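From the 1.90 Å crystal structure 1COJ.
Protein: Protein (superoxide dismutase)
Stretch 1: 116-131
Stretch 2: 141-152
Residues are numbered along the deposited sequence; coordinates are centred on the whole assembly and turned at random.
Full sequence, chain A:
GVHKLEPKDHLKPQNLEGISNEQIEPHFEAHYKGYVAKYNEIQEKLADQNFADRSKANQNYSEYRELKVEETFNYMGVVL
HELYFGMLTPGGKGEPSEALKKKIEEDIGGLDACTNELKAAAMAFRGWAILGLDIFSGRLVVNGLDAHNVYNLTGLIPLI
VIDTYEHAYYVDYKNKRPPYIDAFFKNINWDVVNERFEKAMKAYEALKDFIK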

# COMPACT_ATOMS: atom_id res chain seq x y z
N ASN A 116 -7.85 21.93 -14.96
CA ASN A 116 -6.86 21.09 -15.62
C ASN A 116 -6.15 20.23 -14.58
O ASN A 116 -5.88 19.04 -14.83
N GLU A 117 -5.89 20.81 -13.43
CA GLU A 117 -5.21 20.11 -12.34
C GLU A 117 -6.09 18.99 -11.81
O GLU A 117 -5.61 17.88 -11.57
N LEU A 118 -7.38 19.27 -11.63
CA LEU A 118 -8.31 18.26 -11.12
C LEU A 118 -8.49 17.11 -12.09
O LEU A 118 -8.49 15.95 -11.68
N LYS A 119 -8.63 17.42 -13.38
CA LYS A 119 -8.80 16.38 -14.39
C LYS A 119 -7.55 15.51 -14.44
O LYS A 119 -7.65 14.28 -14.55
N ALA A 120 -6.39 16.13 -14.32
CA ALA A 120 -5.12 15.42 -14.34
C ALA A 120 -5.02 14.44 -13.17
O ALA A 120 -4.67 13.27 -13.36
N ALA A 121 -5.35 14.91 -11.97
CA ALA A 121 -5.31 14.08 -10.77
C ALA A 121 -6.30 12.94 -10.89
O ALA A 121 -6.01 11.81 -10.50
N ALA A 122 -7.47 13.22 -11.47
CA ALA A 122 -8.50 12.21 -11.65
C ALA A 122 -8.04 11.12 -12.62
O ALA A 122 -8.43 9.96 -12.50
N MET A 123 -7.22 11.51 -13.60
CA MET A 123 -6.70 10.56 -14.57
C MET A 123 -5.48 9.81 -14.03
O MET A 123 -5.21 8.68 -14.44
N ALA A 124 -4.74 10.44 -13.13
CA ALA A 124 -3.52 9.86 -12.56
C ALA A 124 -3.73 8.96 -11.35
O ALA A 124 -2.86 8.15 -11.03
N PHE A 125 -4.87 9.10 -10.67
CA PHE A 125 -5.13 8.29 -9.48
C PHE A 125 -6.16 7.19 -9.57
O PHE A 125 -7.18 7.31 -10.25
N ARG A 126 -5.87 6.11 -8.86
CA ARG A 126 -6.69 4.91 -8.87
C ARG A 126 -7.90 4.88 -7.95
O ARG A 126 -8.70 3.95 -8.03
N GLY A 127 -8.03 5.89 -7.09
CA GLY A 127 -9.15 5.92 -6.17
C GLY A 127 -10.00 7.17 -6.15
O GLY A 127 -11.22 7.10 -6.35
N TRP A 128 -9.38 8.32 -5.87
CA TRP A 128 -10.09 9.60 -5.79
C TRP A 128 -9.18 10.76 -6.15
O TRP A 128 -7.96 10.65 -6.12
N ALA A 129 -9.80 11.89 -6.48
CA ALA A 129 -9.08 13.13 -6.78
C ALA A 129 -9.83 14.15 -5.93
O ALA A 129 -11.05 14.29 -6.04
N ILE A 130 -9.11 14.82 -5.03
CA ILE A 130 -9.72 15.78 -4.13
C ILE A 130 -9.12 17.19 -4.16
O ILE A 130 -7.90 17.34 -4.25
N LEU A 131 -9.98 18.20 -4.17
CA LEU A 131 -9.54 19.59 -4.09
C LEU A 131 -9.97 19.97 -2.69
O LEU A 131 -11.15 19.87 -2.35
N VAL A 141 -5.19 22.63 -2.20
CA VAL A 141 -4.31 21.64 -2.80
C VAL A 141 -5.11 20.51 -3.43
O VAL A 141 -6.26 20.25 -3.05
N VAL A 142 -4.52 19.87 -4.43
CA VAL A 142 -5.16 18.75 -5.09
C VAL A 142 -4.50 17.51 -4.49
O VAL A 142 -3.28 17.38 -4.52
N ASN A 143 -5.31 16.65 -3.90
CA ASN A 143 -4.83 15.43 -3.25
C ASN A 143 -5.40 14.20 -3.98
O ASN A 143 -6.62 14.02 -4.04
N GLY A 144 -4.53 13.40 -4.57
CA GLY A 144 -4.98 12.20 -5.26
C GLY A 144 -4.83 11.00 -4.34
O GLY A 144 -3.84 10.90 -3.61
N LEU A 145 -5.80 10.09 -4.37
CA LEU A 145 -5.75 8.90 -3.53
C LEU A 145 -5.82 7.66 -4.41
O LEU A 145 -6.51 7.65 -5.44
N ASP A 146 -5.11 6.60 -4.02
CA ASP A 146 -5.16 5.35 -4.77
C ASP A 146 -6.23 4.40 -4.25
O ASP A 146 -6.52 3.38 -4.87
N ALA A 147 -6.82 4.76 -3.12
CA ALA A 147 -7.88 3.99 -2.47
C ALA A 147 -8.52 4.91 -1.43
O ALA A 147 -8.03 6.01 -1.21
N HIS A 148 -9.59 4.46 -0.78
CA HIS A 148 -10.26 5.29 0.22
C HIS A 148 -9.31 5.75 1.33
O HIS A 148 -9.44 6.86 1.83
N ASN A 149 -8.35 4.89 1.68
CA ASN A 149 -7.41 5.17 2.76
C ASN A 149 -5.92 5.14 2.38
O ASN A 149 -5.07 4.83 3.21
N VAL A 150 -5.61 5.47 1.13
CA VAL A 150 -4.22 5.47 0.69
C VAL A 150 -3.85 6.78 0.01
O VAL A 150 -4.39 7.11 -1.05
N TYR A 151 -2.92 7.51 0.64
CA TYR A 151 -2.39 8.81 0.19
C TYR A 151 -3.17 10.03 0.66
O TYR A 151 -2.89 11.16 0.25
N ASN A 152 -4.14 9.81 1.56
CA ASN A 152 -4.95 10.90 2.09
C ASN A 152 -4.05 11.81 2.91
O ASN A 152 -3.22 11.33 3.69

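Val 142 lies at the apolar centre: it pairs with Leu 131 in the antiparallel sheet, and its side chain packs against the helix 116-124. Its side chain, chi1 t, sits on the same face of the sheet as Leu 131, and its CG1 packs 3.5 Å from CB of Ala 121, whose CA-to-CB bond points toward the strand. Its CG2 lies 4.2 Å from CD1 of Leu 131 (t, p) and 3.6 Å from CG of Glu 117, so that glutamate contributes its aliphatic stem while its carboxylate is satisfied elsewhere in the structure. Further along this face, Phe 125 (chi1 m) lays its ring over Gly 144, with CA of Gly 144 3.6 Å from the ring centroid in a CH-pi contact; a CB on Gly 144 would fall 2.2 Å from CD2 of Phe 125.

On the other face, Leu 145 (m, t) joins Ile 130 (m, t) and Trp 128 (m): its CD1 is 4.0 Å from CD1 of Ile 130 and 4.1 Å from CD1 of Trp 128. The indole then reaches the polar edge, where NE1 of Trp 128 donates a 2.9 Å hydrogen bond to ND1 of His 148. At the turn after the helix, OD2 of Asp 146 accepts from N of Arg 126 at 3.1 Å, while its OD1 forms a long, purely electrostatic salt bridge with NH1 of Arg 126 at 3.9 Å.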

# COMPACT_ATOMS: atom_id res chain seq x y z
CB ASN A 116 -5.85 21.98 -16.36
CG ASN A 116 -4.79 21.17 -17.09
OD1 ASN A 116 -5.10 20.43 -18.03
ND2 ASN A 116 -3.54 21.33 -16.69
CB GLU A 117 -4.85 21.09 -11.23
CG GLU A 117 -3.78 20.59 -10.27
CD GLU A 117 -2.42 20.38 -10.94
OE1 GLU A 117 -1.60 19.63 -10.39
OE2 GLU A 117 -2.17 20.98 -12.01
CB LEU A 118 -9.67 18.88 -10.79
CG LEU A 118 -9.88 19.30 -9.33
CD1 LEU A 118 -11.25 19.95 -9.17
CD2 LEU A 118 -9.74 18.09 -8.41
CB LYS A 119 -9.07 16.99 -15.77
CG LYS A 119 -10.38 17.76 -15.88
CD LYS A 119 -10.57 18.25 -17.31
CE LYS A 119 -11.79 19.15 -17.46
NZ LYS A 119 -13.08 18.48 -17.12
CB ALA A 120 -3.96 16.40 -14.31
CB ALA A 121 -5.59 14.92 -9.52
CB ALA A 122 -9.80 12.85 -12.15
CB MET A 123 -6.31 11.28 -15.87
CG MET A 123 -7.49 11.70 -16.75
SD MET A 123 -8.48 10.29 -17.30
CE MET A 123 -7.39 9.52 -18.44
CB ALA A 124 -2.53 10.97 -12.21
CB PHE A 125 -5.32 9.18 -8.26
CG PHE A 125 -4.04 9.81 -7.81
CD1 PHE A 125 -3.22 9.18 -6.88
CD2 PHE A 125 -3.59 10.98 -8.41
CE1 PHE A 125 -1.97 9.70 -6.56
CE2 PHE A 125 -2.35 11.51 -8.11
CZ PHE A 125 -1.54 10.87 -7.18
CB ARG A 126 -5.78 3.70 -8.60
CG ARG A 126 -4.58 3.67 -9.53
CD ARG A 126 -3.49 2.70 -9.08
NE ARG A 126 -2.31 2.83 -9.94
CZ ARG A 126 -1.13 2.26 -9.70
NH1 ARG A 126 -0.94 1.52 -8.62
NH2 ARG A 126 -0.13 2.46 -10.55
CB TRP A 128 -10.59 9.86 -4.35
CG TRP A 128 -11.48 8.81 -3.76
CD1 TRP A 128 -11.09 7.63 -3.19
CD2 TRP A 128 -12.91 8.85 -3.66
NE1 TRP A 128 -12.19 6.93 -2.76
CE2 TRP A 128 -13.32 7.66 -3.04
CE3 TRP A 128 -13.89 9.77 -4.06
CZ2 TRP A 128 -14.67 7.36 -2.78
CZ3 TRP A 128 -15.23 9.49 -3.80
CH2 TRP A 128 -15.61 8.29 -3.17
CB ALA A 129 -9.18 13.48 -8.25
CB ILE A 130 -9.63 15.28 -2.66
CG1 ILE A 130 -10.34 13.93 -2.52
CG2 ILE A 130 -10.25 16.29 -1.70
CD1 ILE A 130 -10.21 13.30 -1.14
CB LEU A 131 -10.27 20.50 -5.09
CG LEU A 131 -9.97 22.00 -4.88
CD1 LEU A 131 -8.51 22.31 -5.21
CD2 LEU A 131 -10.88 22.87 -5.72
CB VAL A 141 -3.33 21.01 -1.76
CG1 VAL A 141 -2.47 22.09 -1.11
CG2 VAL A 141 -4.09 20.24 -0.70
CB VAL A 142 -4.94 18.79 -6.61
CG1 VAL A 142 -5.52 17.54 -7.25
CG2 VAL A 142 -5.59 20.02 -7.20
CB ASN A 143 -5.29 15.45 -1.79
CG ASN A 143 -4.84 14.23 -0.98
OD1 ASN A 143 -5.40 13.95 0.08
ND2 ASN A 143 -3.80 13.53 -1.44
CB LEU A 145 -6.95 8.87 -2.57
CG LEU A 145 -7.42 10.11 -1.81
CD1 LEU A 145 -8.51 9.69 -0.83
CD2 LEU A 145 -6.29 10.76 -1.07
CB ASP A 146 -3.79 4.67 -4.80
CG ASP A 146 -3.00 4.99 -6.05
OD1 ASP A 146 -1.89 4.46 -6.20
OD2 ASP A 146 -3.49 5.76 -6.90
CB ALA A 147 -7.31 2.73 -1.81
CB HIS A 148 -11.42 4.53 0.88
CG HIS A 148 -12.40 3.95 -0.08
ND1 HIS A 148 -12.90 4.64 -1.16
CD2 HIS A 148 -13.01 2.73 -0.10
CE1 HIS A 148 -13.76 3.88 -1.82
NE2 HIS A 148 -13.84 2.72 -1.19
CB ASN A 149 -7.66 4.18 3.91
CG ASN A 149 -7.44 2.70 3.51
OD1 ASN A 149 -7.46 1.82 4.35
ND2 ASN A 149 -7.22 2.45 2.23
CB VAL A 150 -3.91 4.27 -0.26
CG1 VAL A 150 -2.49 4.36 -0.78
CG2 VAL A 150 -4.12 2.96 0.48
CB TYR A 151 -2.16 8.85 -1.33
CG TYR A 151 -1.23 7.77 -1.86
CD1 TYR A 151 -1.36 7.28 -3.16
CD2 TYR A 151 -0.24 7.22 -1.04
CE1 TYR A 151 -0.53 6.26 -3.63
CE2 TYR A 151 0.60 6.20 -1.50
CZ TYR A 151 0.45 5.72 -2.80
OH TYR A 151 1.24 4.67 -3.24
CB ASN A 152 -6.02 10.39 3.07
CG ASN A 152 -6.82 9.22 2.53
OD1 ASN A 152 -6.26 8.20 2.15
ND2 ASN A 152 -8.14 9.35 2.54